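Local coordinates for protein alpha,alpha-trehalose-phosphate synthase (UDP-forming) (Burkholderia vietnamiensis, PDB 5TVG) that is a synthase of glycosyltransferase family 20, of the two-domain GT-B class, modelled here with uridine-5'-diphosphate and a magnesium ion, at residues G45-W50 / V70-L75; A113-V118 / H142-A147; V268-R273 / V364-P369. All coordinates share one frame; numbering follows the deposited sequence.

Contact 1. Residues G45-W50 / V70-L75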
loop_
_atom_site.group_PDB
_atom_site.type_symbol
_atom_site.label_atom_id
_atom_site.label_comp_id
_atom_site.label_asym_id
_atom_site.label_seq_id
_atom_site.Cartn_x
_atom_site.Cartn_y
_atom_site.Cartn_z
ATOM N N GLY A 45 -21.612 1.694 -46.681
ATOM C CA GLY A 45 -22.061 1.167 -45.407
ATOM C C GLY A 45 -22.186 2.199 -44.282
ATOM O O GLY A 45 -22.048 3.411 -44.470
ATOM N N VAL A 46 -22.436 1.681 -43.077
ATOM C CA VAL A 46 -22.674 2.490 -41.892
ATOM C C VAL A 46 -21.757 2.011 -40.778
ATOM O O VAL A 46 -21.533 0.803 -40.616
ATOM C CB VAL A 46 -24.151 2.415 -41.436
ATOM C CG1 VAL A 46 -24.379 3.298 -40.229
ATOM C CG2 VAL A 46 -25.134 2.778 -42.588
ATOM N N TRP A 47 -21.205 2.955 -40.020
ATOM C CA TRP A 47 -20.462 2.637 -38.806
ATOM C C TRP A 47 -21.271 3.153 -37.614
ATOM O O TRP A 47 -21.462 4.361 -37.467
ATOM C CB TRP A 47 -19.042 3.223 -38.872
ATOM C CG TRP A 47 -18.053 2.748 -37.791
ATOM C CD1 TRP A 47 -18.343 2.038 -36.662
ATOM C CD2 TRP A 47 -16.627 2.988 -37.754
ATOM N NE1 TRP A 47 -17.187 1.805 -35.924
ATOM C CE2 TRP A 47 -16.127 2.383 -36.571
ATOM C CE3 TRP A 47 -15.727 3.648 -38.608
ATOM C CZ2 TRP A 47 -14.774 2.434 -36.215
ATOM C CZ3 TRP A 47 -14.383 3.679 -38.261
ATOM C CH2 TRP A 47 -13.923 3.095 -37.064
ATOM N N PHE A 48 -21.740 2.234 -36.768
ATOM C CA PHE A 48 -22.633 2.522 -35.656
ATOM C C PHE A 48 -21.928 2.220 -34.330
ATOM O O PHE A 48 -21.127 1.279 -34.239
ATOM C CB PHE A 48 -23.906 1.679 -35.792
ATOM C CG PHE A 48 -24.868 1.814 -34.635
ATOM C CD1 PHE A 48 -25.812 2.823 -34.624
ATOM C CD2 PHE A 48 -24.825 0.922 -33.561
ATOM C CE1 PHE A 48 -26.698 2.950 -33.566
ATOM C CE2 PHE A 48 -25.709 1.033 -32.511
ATOM C CZ PHE A 48 -26.658 2.064 -32.503
ATOM N N GLY A 49 -22.163 3.062 -33.328
ATOM C CA GLY A 49 -21.659 2.806 -31.997
ATOM C C GLY A 49 -21.626 4.080 -31.155
ATOM O O GLY A 49 -22.222 5.091 -31.508
ATOM N N TRP A 50 -20.877 4.003 -30.055
ATOM C CA TRP A 50 -20.803 5.092 -29.091
ATOM C C TRP A 50 -19.801 6.137 -29.580
ATOM O O TRP A 50 -18.766 5.797 -30.164
ATOM C CB TRP A 50 -20.386 4.521 -27.732
ATOM C CG TRP A 50 -20.093 5.470 -26.592
ATOM C CD1 TRP A 50 -20.857 6.539 -26.171
ATOM C CD2 TRP A 50 -18.977 5.391 -25.684
ATOM N NE1 TRP A 50 -20.261 7.136 -25.070
ATOM C CE2 TRP A 50 -19.115 6.449 -24.751
ATOM C CE3 TRP A 50 -17.869 4.537 -25.582
ATOM C CZ2 TRP A 50 -18.183 6.679 -23.736
ATOM C CZ3 TRP A 50 -16.939 4.758 -24.549
ATOM C CH2 TRP A 50 -17.106 5.821 -23.649
ATOM N N VAL A 70 -19.895 6.974 -46.886
ATOM C CA VAL A 70 -20.003 6.291 -45.607
ATOM C C VAL A 70 -20.851 7.093 -44.642
ATOM O O VAL A 70 -20.754 8.326 -44.583
ATOM C CB VAL A 70 -18.593 6.059 -45.045
ATOM C CG1 VAL A 70 -18.637 5.315 -43.714
ATOM C CG2 VAL A 70 -17.786 5.303 -46.083
ATOM N N THR A 71 -21.685 6.395 -43.880
ATOM C CA THR A 71 -22.498 7.007 -42.840
ATOM C C THR A 71 -21.981 6.624 -41.449
ATOM O O THR A 71 -21.622 5.469 -41.203
ATOM C CB THR A 71 -23.954 6.585 -42.998
ATOM O OG1 THR A 71 -24.415 7.002 -44.284
ATOM C CG2 THR A 71 -24.811 7.220 -41.935
ATOM N N TYR A 72 -21.906 7.607 -40.554
ATOM C CA TYR A 72 -21.530 7.391 -39.160
ATOM C C TYR A 72 -22.758 7.682 -38.303
ATOM O O TYR A 72 -23.251 8.813 -38.288
ATOM C CB TYR A 72 -20.356 8.285 -38.760
ATOM C CG TYR A 72 -19.098 8.100 -39.591
ATOM C CD1 TYR A 72 -18.947 8.729 -40.821
ATOM C CD2 TYR A 72 -18.053 7.313 -39.132
ATOM C CE1 TYR A 72 -17.788 8.563 -41.578
ATOM C CE2 TYR A 72 -16.897 7.140 -39.878
ATOM C CZ TYR A 72 -16.762 7.762 -41.094
ATOM O OH TYR A 72 -15.601 7.576 -41.828
ATOM N N ALA A 73 -23.250 6.675 -37.584
ATOM C CA ALA A 73 -24.440 6.833 -36.754
ATOM C C ALA A 73 -24.027 6.599 -35.307
ATOM O O ALA A 73 -23.703 5.464 -34.941
ATOM C CB ALA A 73 -25.550 5.877 -37.193
ATOM N N THR A 74 -23.998 7.673 -34.492
ATOM C CA THR A 74 -23.451 7.583 -33.138
ATOM C C THR A 74 -24.426 8.047 -32.059
ATOM O O THR A 74 -25.348 8.842 -32.292
ATOM C CB THR A 74 -22.131 8.372 -32.980
ATOM O OG1 THR A 74 -22.359 9.753 -33.263
ATOM C CG2 THR A 74 -21.043 7.824 -33.921
ATOM N N LEU A 75 -24.144 7.580 -30.846
ATOM C CA LEU A 75 -24.967 7.819 -29.675
ATOM C C LEU A 75 -24.059 8.076 -28.487
ATOM O O LEU A 75 -22.963 7.509 -28.392
ATOM C CB LEU A 75 -25.859 6.610 -29.347
ATOM C CG LEU A 75 -27.050 6.335 -30.238
ATOM C CD1 LEU A 75 -27.429 4.880 -30.091
ATOM C CD2 LEU A 75 -28.242 7.270 -29.849
HETATM O O HOH W 1 -24.143 5.050 -45.814
#

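Contact 2. Residues A113-V118 / H142-A147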
loop_
_atom_site.group_PDB
_atom_site.type_symbol
_atom_site.label_atom_id
_atom_site.label_comp_id
_atom_site.label_asym_id
_atom_site.label_seq_id
_atom_site.Cartn_x
_atom_site.Cartn_y
_atom_site.Cartn_z
ATOM N N ALA A 113 -25.939 -6.136 -15.384
ATOM C CA ALA A 113 -27.262 -5.764 -15.898
ATOM C C ALA A 113 -27.189 -4.522 -16.785
ATOM O O ALA A 113 -27.842 -4.467 -17.830
ATOM C CB ALA A 113 -28.247 -5.544 -14.734
ATOM N N GLY A 114 -26.391 -3.515 -16.396
ATOM C CA GLY A 114 -26.240 -2.343 -17.255
ATOM C C GLY A 114 -25.536 -2.669 -18.563
ATOM O O GLY A 114 -25.837 -2.089 -19.614
ATOM N N TYR A 115 -24.570 -3.578 -18.508
ATOM C CA TYR A 115 -23.941 -4.090 -19.722
ATOM C C TYR A 115 -24.984 -4.708 -20.644
ATOM O O TYR A 115 -25.021 -4.414 -21.843
ATOM C CB TYR A 115 -22.869 -5.109 -19.321
ATOM C CG TYR A 115 -22.127 -5.829 -20.421
ATOM C CD1 TYR A 115 -21.017 -5.261 -21.060
ATOM C CD2 TYR A 115 -22.518 -7.103 -20.803
ATOM C CE1 TYR A 115 -20.313 -5.988 -22.048
ATOM C CE2 TYR A 115 -21.812 -7.815 -21.761
ATOM C CZ TYR A 115 -20.744 -7.258 -22.392
ATOM O OH TYR A 115 -20.124 -8.006 -23.367
ATOM N N LEU A 116 -25.867 -5.548 -20.096
ATOM C CA LEU A 116 -26.947 -6.079 -20.918
ATOM C C LEU A 116 -27.874 -4.964 -21.377
ATOM O O LEU A 116 -28.197 -4.876 -22.572
ATOM C CB LEU A 116 -27.736 -7.149 -20.150
ATOM C CG LEU A 116 -26.933 -8.395 -19.728
ATOM C CD1 LEU A 116 -27.815 -9.464 -19.079
ATOM C CD2 LEU A 116 -26.184 -8.970 -20.929
ATOM N N ARG A 117 -28.250 -4.055 -20.457
ATOM C CA ARG A 117 -29.170 -2.974 -20.811
ATOM C C ARG A 117 -28.599 -2.110 -21.926
ATOM O O ARG A 117 -29.305 -1.760 -22.872
ATOM C CB ARG A 117 -29.487 -2.105 -19.581
ATOM C CG ARG A 117 -30.476 -0.945 -19.844
ATOM C CD ARG A 117 -30.652 -0.010 -18.599
ATOM N NE ARG A 117 -29.393 0.667 -18.291
ATOM C CZ ARG A 117 -28.665 0.471 -17.196
ATOM N NH1 ARG A 117 -29.072 -0.371 -16.253
ATOM N NH2 ARG A 117 -27.523 1.138 -17.042
ATOM N N VAL A 118 -27.311 -1.769 -21.845
ATOM C CA VAL A 118 -26.734 -0.903 -22.869
ATOM C C VAL A 118 -26.676 -1.614 -24.217
ATOM O O VAL A 118 -26.980 -1.016 -25.260
ATOM C CB VAL A 118 -25.364 -0.389 -22.415
ATOM C CG1 VAL A 118 -24.615 0.192 -23.575
ATOM C CG2 VAL A 118 -25.568 0.704 -21.280
ATOM N N HIS A 142 -16.885 -5.676 -25.623
ATOM C CA HIS A 142 -17.994 -4.832 -25.156
ATOM C C HIS A 142 -19.351 -5.307 -25.680
ATOM O O HIS A 142 -20.376 -5.044 -25.043
ATOM C CB HIS A 142 -17.804 -3.376 -25.613
ATOM C CG HIS A 142 -16.434 -2.826 -25.332
ATOM N ND1 HIS A 142 -15.365 -3.010 -26.187
ATOM C CD2 HIS A 142 -15.955 -2.117 -24.283
ATOM C CE1 HIS A 142 -14.289 -2.436 -25.675
ATOM N NE2 HIS A 142 -14.619 -1.890 -24.518
ATOM N N LEU A 143 -19.385 -6.034 -26.802
ATOM C CA LEU A 143 -20.627 -6.279 -27.532
ATOM C C LEU A 143 -20.914 -7.776 -27.691
ATOM O O LEU A 143 -21.598 -8.179 -28.626
ATOM C CB LEU A 143 -20.553 -5.578 -28.889
ATOM C CG LEU A 143 -20.420 -4.034 -28.828
ATOM C CD1 LEU A 143 -19.785 -3.403 -30.077
ATOM C CD2 LEU A 143 -21.781 -3.346 -28.551
ATOM N N LEU A 144 -20.392 -8.628 -26.796
ATOM C CA LEU A 144 -20.776 -10.041 -26.832
ATOM C C LEU A 144 -22.293 -10.248 -26.936
ATOM O O LEU A 144 -22.714 -11.134 -27.705
ATOM C CB LEU A 144 -20.212 -10.775 -25.604
ATOM C CG LEU A 144 -18.680 -10.871 -25.540
ATOM C CD1 LEU A 144 -18.190 -11.347 -24.178
ATOM C CD2 LEU A 144 -18.231 -11.843 -26.611
ATOM N N PRO A 145 -23.150 -9.497 -26.237
ATOM C CA PRO A 145 -24.598 -9.743 -26.334
ATOM C C PRO A 145 -25.289 -9.160 -27.565
ATOM O O PRO A 145 -26.500 -9.363 -27.705
ATOM C CB PRO A 145 -25.167 -9.058 -25.067
ATOM C CG PRO A 145 -23.975 -8.747 -24.171
ATOM C CD PRO A 145 -22.815 -8.588 -25.118
ATOM N N PHE A 146 -24.584 -8.473 -28.467
ATOM C CA PHE A 146 -25.263 -7.602 -29.423
ATOM C C PHE A 146 -26.136 -8.403 -30.395
ATOM O O PHE A 146 -27.297 -8.051 -30.632
ATOM C CB PHE A 146 -24.238 -6.746 -30.177
ATOM C CG PHE A 146 -24.851 -5.539 -30.858
ATOM C CD1 PHE A 146 -25.239 -4.419 -30.089
ATOM C CD2 PHE A 146 -25.071 -5.523 -32.239
ATOM C CE1 PHE A 146 -25.830 -3.277 -30.692
ATOM C CE2 PHE A 146 -25.683 -4.392 -32.856
ATOM C CZ PHE A 146 -26.054 -3.275 -32.075
ATOM N N ALA A 147 -25.605 -9.496 -30.949
ATOM C CA ALA A 147 -26.398 -10.304 -31.871
ATOM C C ALA A 147 -27.647 -10.844 -31.206
ATOM O O ALA A 147 -28.710 -10.925 -31.838
ATOM C CB ALA A 147 -25.575 -11.475 -32.422
#

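Contact 3. Residues V268-R273 / V364-P369. With UDP (uridine-5'-diphosphate), chain I.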
loop_
_atom_site.group_PDB
_atom_site.type_symbol
_atom_site.label_atom_id
_atom_site.label_comp_id
_atom_site.label_asym_id
_atom_site.label_seq_id
_atom_site.Cartn_x
_atom_site.Cartn_y
_atom_site.Cartn_z
ATOM N N VAL A 268 16.672 0.573 -27.527
ATOM C CA VAL A 268 15.628 -0.418 -27.338
ATOM C C VAL A 268 14.327 0.358 -27.211
ATOM O O VAL A 268 14.229 1.290 -26.401
ATOM C CB VAL A 268 15.882 -1.293 -26.095
ATOM C CG1 VAL A 268 14.754 -2.313 -25.927
ATOM C CG2 VAL A 268 17.245 -2.030 -26.162
ATOM N N MET A 269 13.358 0.016 -28.046
ATOM C CA MET A 269 12.125 0.767 -28.202
ATOM C C MET A 269 10.912 -0.072 -27.798
ATOM O O MET A 269 10.761 -1.214 -28.249
ATOM C CB MET A 269 11.998 1.226 -29.660
ATOM C CG MET A 269 10.946 2.206 -29.800
ATOM S SD MET A 269 11.438 3.840 -29.286
ATOM C CE MET A 269 9.763 4.443 -29.271
ATOM N N SER A 270 10.011 0.525 -27.017
ATOM C CA SER A 270 8.732 -0.082 -26.663
ATOM C C SER A 270 7.643 0.967 -26.795
ATOM O O SER A 270 7.858 2.126 -26.441
ATOM C CB SER A 270 8.709 -0.612 -25.230
ATOM O OG SER A 270 9.493 -1.765 -25.107
ATOM N N VAL A 271 6.478 0.558 -27.307
ATOM C CA VAL A 271 5.265 1.386 -27.334
ATOM C C VAL A 271 4.107 0.517 -26.853
ATOM O O VAL A 271 3.839 -0.543 -27.445
ATOM C CB VAL A 271 4.946 1.960 -28.729
ATOM C CG1 VAL A 271 3.592 2.706 -28.674
ATOM C CG2 VAL A 271 6.039 2.928 -29.203
ATOM N N ASP A 272 3.435 0.949 -25.777
ATOM C CA ASP A 272 2.353 0.173 -25.174
ATOM C C ASP A 272 1.382 1.118 -24.476
ATOM O O ASP A 272 1.822 2.034 -23.784
ATOM C CB ASP A 272 2.859 -0.824 -24.100
ATOM C CG ASP A 272 3.945 -1.767 -24.600
ATOM O OD1 ASP A 272 5.064 -1.310 -24.903
ATOM O OD2 ASP A 272 3.688 -2.992 -24.652
ATOM N N ARG A 273 0.074 0.853 -24.571
ATOM C CA ARG A 273 -0.831 1.425 -23.563
ATOM C C ARG A 273 -0.386 0.937 -22.180
ATOM O O ARG A 273 0.201 -0.138 -22.026
ATOM C CB ARG A 273 -2.292 1.025 -23.789
ATOM C CG ARG A 273 -3.021 1.625 -25.023
ATOM C CD ARG A 273 -4.476 1.042 -25.160
ATOM N NE ARG A 273 -4.433 -0.424 -25.249
ATOM C CZ ARG A 273 -4.802 -1.263 -24.270
ATOM N NH1 ARG A 273 -5.288 -0.790 -23.120
ATOM N NH2 ARG A 273 -4.658 -2.587 -24.438
ATOM N N VAL A 364 16.266 -2.690 -31.352
ATOM C CA VAL A 364 15.467 -3.751 -30.747
ATOM C C VAL A 364 14.042 -3.266 -30.554
ATOM O O VAL A 364 13.816 -2.164 -30.038
ATOM C CB VAL A 364 16.040 -4.187 -29.378
ATOM C CG1 VAL A 364 15.187 -5.282 -28.764
ATOM C CG2 VAL A 364 17.508 -4.614 -29.499
ATOM N N GLY A 365 13.072 -4.122 -30.914
ATOM C CA GLY A 365 11.695 -3.934 -30.507
ATOM C C GLY A 365 11.373 -4.883 -29.366
ATOM O O GLY A 365 11.521 -6.095 -29.488
ATOM N N TYR A 366 10.868 -4.319 -28.289
ATOM C CA TYR A 366 10.784 -5.007 -27.014
ATOM C C TYR A 366 9.301 -5.062 -26.699
ATOM O O TYR A 366 8.719 -4.081 -26.218
ATOM C CB TYR A 366 11.601 -4.238 -25.991
ATOM C CG TYR A 366 11.946 -4.933 -24.706
ATOM C CD1 TYR A 366 11.823 -6.329 -24.534
ATOM C CD2 TYR A 366 12.378 -4.162 -23.618
ATOM C CE1 TYR A 366 12.150 -6.913 -23.296
ATOM C CE2 TYR A 366 12.711 -4.725 -22.430
ATOM C CZ TYR A 366 12.602 -6.083 -22.243
ATOM O OH TYR A 366 12.932 -6.553 -20.970
ATOM N N VAL A 367 8.679 -6.182 -27.047
ATOM C CA VAL A 367 7.226 -6.310 -27.051
ATOM C C VAL A 367 6.909 -7.590 -26.288
ATOM O O VAL A 367 6.834 -8.675 -26.876
ATOM C CB VAL A 367 6.643 -6.364 -28.463
ATOM C CG1 VAL A 367 5.097 -6.431 -28.416
ATOM C CG2 VAL A 367 7.115 -5.172 -29.263
ATOM N N THR A 368 6.647 -7.449 -24.982
ATOM C CA THR A 368 6.563 -8.605 -24.088
ATOM C C THR A 368 5.278 -8.632 -23.263
ATOM O O THR A 368 5.327 -8.756 -22.042
ATOM C CB THR A 368 7.794 -8.652 -23.172
ATOM O OG1 THR A 368 7.817 -7.495 -22.308
ATOM C CG2 THR A 368 9.064 -8.748 -23.998
ATOM N N PRO A 369 4.094 -8.578 -23.897
ATOM C CA PRO A 369 2.859 -8.614 -23.092
ATOM C C PRO A 369 2.721 -9.923 -22.332
ATOM O O PRO A 369 3.155 -10.978 -22.797
ATOM C CB PRO A 369 1.748 -8.461 -24.135
ATOM C CG PRO A 369 2.354 -8.945 -25.386
ATOM C CD PRO A 369 3.790 -8.525 -25.330
HETATM N N1 UDP I . -0.551 3.380 -30.924
HETATM C C2 UDP I . -0.397 4.681 -31.369
HETATM N N3 UDP I . 0.100 5.562 -30.444
HETATM C C4 UDP I . 0.450 5.286 -29.137
HETATM C C5 UDP I . 0.257 3.911 -28.739
HETATM C C6 UDP I . -0.240 3.026 -29.629
HETATM O O2 UDP I . -0.658 5.027 -32.510
HETATM O O4 UDP I . 0.876 6.209 -28.411
HETATM C "C1'" UDP I . -1.095 2.398 -31.889
HETATM C "C2'" UDP I . -0.108 1.366 -32.440
HETATM O "O2'" UDP I . 0.476 1.901 -33.612
HETATM C "C3'" UDP I . -1.051 0.227 -32.815
HETATM C "C4'" UDP I . -2.104 0.296 -31.718
HETATM O "O4'" UDP I . -2.122 1.665 -31.261
HETATM O "O3'" UDP I . -1.610 0.310 -34.122
HETATM C "C5'" UDP I . -1.753 -0.569 -30.541
HETATM O "O5'" UDP I . -2.449 -1.785 -30.805
HETATM P PA UDP I . -1.902 -3.162 -30.302
HETATM O O1A UDP I . -2.626 -4.197 -31.091
HETATM O O2A UDP I . -0.383 -3.200 -30.324
HETATM O O3A UDP I . -2.357 -3.236 -28.774
HETATM P PB UDP I . -3.660 -2.595 -28.132
HETATM O O1B UDP I . -4.733 -2.763 -29.212
HETATM O O2B UDP I . -4.065 -3.596 -27.060
HETATM O O3B UDP I . -3.419 -1.209 -27.644
HETATM O O HOH W 2 6.346 -2.435 -27.091
#

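Contact 1. Residues G45-W50 / V70-L75
V46 to W50 pair one to one with T71 to L75 in a buried parallel strand contact, in the larger mixed sheet of the chain, where strand 46-48 runs between 12-16 and 70-77. Five backbone hydrogen bonds join the two, among them W47 N to T71 O at 2.8 Å and A73 N to W47 O at 2.9 Å; the two around G49 are longer, G49 N to A73 O at 3.3 Å and L75 N to G49 O at 3.2 Å. The pair closes one side of the parallel part of the Rossmann-like N-terminal domain, next to antiparallel strand 63-67. On the face of V46, F48 and L75, small A73 lets the F48 ring lie close, CD1 being 4.0 Å from A73 CB. CG of F48 is anti to the backbone N (chi1 176°), which carries the ring forward until its CZ meets L75 CD1 at 3.8 Å. Helix 109-127 packs on this face, helix 31-43 on that of W47 and Y72. There the indole CE3 touches Y72 CE2 at 3.9 Å, the two flat side chains slanting across one another. W47 NE1 finds its acceptor in S16 OG, and the Y72 ring receives R65 in a cation-pi contact. G49, with phi at 160°, adopts a conformation in which a CB would jam against the carbonyl O of F48; here the chain turns its corner. Beyond it W50 brings CD1, at its indole edge, to 3.2 Å from L75 O.

Contact 2. Residues A113-V118 / H142-A147
L116, on helix 109-127, and P145, in the type I turn from L143 to F146, bring their CA atoms to 6.9 Å across the contact. The turn lies between strand 135-139 and helix 146-152 of the Rossmann-like domain, so this is a strand-to-helix connection packed against the side of a neighbouring helix. Its own closing bond, F146 N to L143 O, is 3.0 Å long. A phi of -80° at the third place of the turn is compatible with proline, and the closing bond needs no N-H there; P145 CG and CD meet Y115, and CG also meets L116. Y115 does most of the touching: with CG anti to the backbone N (chi1 177°), its ring reaches out from the helix and lies against the turn. H142 O and P145 both stand off the same side of this ring, each oblique to it. The carbonyl oxygen of H142 approaches closely over the CE1 border, 3.1 Å from that atom, while P145 CG lies 3.4 Å from CE2, the two side chains crossing at about a right angle. Tyrosine suits the place because its flat ring lies along the turn while its OH reaches Y141 O by a hydrogen bond. N119, one turn on from Y115, ties the two parts together, its ND2 bonding both Y115 O and H142 O. L116 adds a lighter contact, CD2 to P145 CG at 3.9 Å, and F185 of helix 179-186 packs against both of these residues. At the tip of the tyrosine, OH stands 3.3 Å from P145 CD and 3.6 Å from L144 CB.

Contact 3. Residues V268-R273 / V364-P369
V268 and M269 pair in parallel with V364 and G365, and both backbone polar atoms of M269 are met across the pair: M269 N gives its hydrogen to V364 O at 3.0 Å, and M269 O accepts Y366 N at 3.1 Å. The backbones of V268 and S270 pair instead with strand 301-306. From there the strands diverge, and side chain and water take over. S270 OG, anti to its carbonyl carbon (chi1 -72°), donates to Y366 O at 2.7 Å along an in-plane lone pair; serine suits the place because its small hydroxyl supplies a donor where the strands have moved too far apart for a backbone bond. A water accepts from V271 N at 3.0 Å and also lies within bonding distance of Y366 O and D272 OD1. D272 OD1 has further partners in R283 and Q305, while Y366 OH is bonded to R283 O. Beside these polar links V268 CG1 packs on Y366 CB at 3.7 Å. Past the strand end, R273 meets the terminal phosphate of uridine-5'-diphosphate edge-on, NE to O3B at 2.7 Å and NH2 to O2B at 2.9 Å; NH1 turns to D275 and T310. V271 CG1 touches the uracil C5 at 3.5 Å. The two strands are the central neighbours of a sheet ordered 3-2-1-4-5-6, the classic Rossmann arrangement, whose C-terminal strand ends form the nucleotide site of a GT-B enzyme.

In the fold
Contacts 1, 2 and 3 follow one another along the chain. The first two belong to the N-terminal Rossmann-like domain, their centres 18 Å apart, and helix 109-127 serves both: its early turns carry 113-118, while later residues pack on the strands of contact 1. The loop at 142-147 follows strand 135-139 of the same mixed sheet. Contact 3 lies in the six-stranded parallel sheet of the second domain, centred 33 Å from each of the others and across the middle of the chain. It holds the uridine-5'-diphosphate directly, whereas the side chains of H142 and W47 are about 10 and 13 Å from it, consistent with a GT-B cleft between two domains.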